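Local coordinates for protein quinoline 2-oxidoreductase medium subunit (Pseudomonas putida, PDB 1T3Q) that binds FAD as the medium subunit of the molybdenum hydroxylase quinoline 2-oxidoreductase and probably takes part in its redox chemistry, at residues C[209-214]-C[225-230]. Sequence-based numbering, arbitrary orientation.
Sequences ARIALG and RANDFL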
# COMPACT_ATOMS: atom_id res chain seq x y z
N ALA C 209 63.06 -31.63 12.62
CA ALA C 209 62.11 -30.98 11.73
C ALA C 209 60.85 -31.81 11.53
O ALA C 209 60.90 -33.04 11.47
CB ALA C 209 62.76 -30.70 10.38
N ARG C 210 59.72 -31.12 11.45
CA ARG C 210 58.42 -31.75 11.20
C ARG C 210 57.74 -30.87 10.16
O ARG C 210 57.32 -29.75 10.46
CB ARG C 210 57.57 -31.82 12.48
CG ARG C 210 58.06 -32.83 13.51
CD ARG C 210 57.87 -34.28 13.04
NE ARG C 210 56.46 -34.67 12.97
CZ ARG C 210 56.03 -35.91 12.72
NH1 ARG C 210 56.90 -36.89 12.51
NH2 ARG C 210 54.73 -36.17 12.68
N ILE C 211 57.68 -31.37 8.94
CA ILE C 211 57.07 -30.65 7.82
C ILE C 211 55.76 -31.35 7.49
O ILE C 211 55.74 -32.57 7.32
CB ILE C 211 57.98 -30.68 6.58
CG1 ILE C 211 59.40 -30.23 6.96
CG2 ILE C 211 57.40 -29.79 5.48
CD1 ILE C 211 59.46 -28.87 7.63
N ALA C 212 54.68 -30.58 7.38
CA ALA C 212 53.37 -31.15 7.08
C ALA C 212 52.60 -30.33 6.06
O ALA C 212 52.64 -29.10 6.07
CB ALA C 212 52.55 -31.29 8.36
N LEU C 213 51.90 -31.02 5.17
CA LEU C 213 51.09 -30.36 4.15
C LEU C 213 49.64 -30.76 4.31
O LEU C 213 49.33 -31.93 4.56
CB LEU C 213 51.57 -30.74 2.74
CG LEU C 213 52.84 -30.06 2.22
CD1 LEU C 213 54.05 -30.47 3.06
CD2 LEU C 213 53.06 -30.46 0.77
N GLY C 214 48.74 -29.78 4.18
CA GLY C 214 47.33 -30.06 4.30
C GLY C 214 46.56 -29.57 3.09
O GLY C 214 47.08 -28.79 2.29
N ARG C 225 60.15 -37.68 4.38
CA ARG C 225 61.32 -37.52 3.52
C ARG C 225 61.98 -36.16 3.73
O ARG C 225 63.21 -36.05 3.75
CB ARG C 225 60.93 -37.65 2.05
CG ARG C 225 60.74 -39.06 1.55
N ALA C 226 61.16 -35.12 3.86
CA ALA C 226 61.67 -33.77 4.07
C ALA C 226 62.24 -33.63 5.48
O ALA C 226 63.29 -33.01 5.67
CB ALA C 226 60.56 -32.75 3.85
N ASN C 227 61.55 -34.21 6.46
CA ASN C 227 62.00 -34.15 7.85
C ASN C 227 63.42 -34.71 7.95
O ASN C 227 64.33 -34.05 8.46
CB ASN C 227 61.09 -35.00 8.75
CG ASN C 227 59.67 -34.47 8.83
OD1 ASN C 227 58.80 -35.09 9.46
ND2 ASN C 227 59.42 -33.34 8.21
N ASP C 228 63.59 -35.93 7.46
CA ASP C 228 64.88 -36.61 7.49
C ASP C 228 65.97 -35.83 6.76
O ASP C 228 67.10 -35.74 7.23
CB ASP C 228 64.74 -38.01 6.88
CG ASP C 228 63.87 -38.93 7.73
OD1 ASP C 228 63.63 -40.08 7.30
OD2 ASP C 228 63.43 -38.51 8.82
N PHE C 229 65.63 -35.25 5.61
CA PHE C 229 66.58 -34.47 4.83
C PHE C 229 67.09 -33.23 5.56
O PHE C 229 68.27 -32.91 5.51
CB PHE C 229 65.94 -34.03 3.51
CG PHE C 229 66.77 -33.04 2.74
CD1 PHE C 229 67.88 -33.46 2.02
CD2 PHE C 229 66.44 -31.69 2.75
CE1 PHE C 229 68.67 -32.53 1.32
CE2 PHE C 229 67.22 -30.76 2.06
CZ PHE C 229 68.33 -31.18 1.35
N LEU C 230 66.19 -32.54 6.25
CA LEU C 230 66.54 -31.32 6.96
C LEU C 230 67.44 -31.50 8.19
O LEU C 230 68.14 -30.56 8.59
CB LEU C 230 65.27 -30.57 7.37
CG LEU C 230 64.49 -29.90 6.24
CD1 LEU C 230 63.16 -29.37 6.75
CD2 LEU C 230 65.32 -28.78 5.64
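Asn-227 reaches from its helix to the backbone of the strand at Ala-209 and Ile-211. With CG anti to its own carbonyl carbon (chi1 -65°), Asn-227 brings CG to 3.2 Å from Ala-209 O. The terminal amide of Asn-227 also comes close to Ile-211 N, but it is probably modelled turned over. With the amide turned back, this approach may be a hydrogen bond. Next to it lies an apolar cluster. Leu-230 CD1 packs 3.8 Å from Ile-211 CD1, and these two side chains cross at about a right angle. Ala-209 CB sits 3.9 Å from the same Leu-230 CD1. One turn before Leu-230, Ala-226 CB lies 4.2 Å from Ile-211 CG1. The helix runs roughly antiparallel to the strand, at 151° between their directions, with axes 7.1 Å apart at closest approach. Ile-211 is covered further by Thr-272 and Ile-276 of helix 261-284. Backbone bonds tie Arg-210 to Gly-198 and Ile-211 to Ala-223, so the strand is held in the antiparallel sheet of the C-terminal domain, away from the FAD site. An alanine at Asn-227 would probably open a gap beside Ile-211 N and leave that N without the polar group now close to it, although CB would stay by Ala-209 O. Helix 224-230 thus joins the sheet through one buried amide against the strand backbone, and the aliphatic side chains of Ala-209, Ile-211, Ala-226 and Leu-230 do the rest.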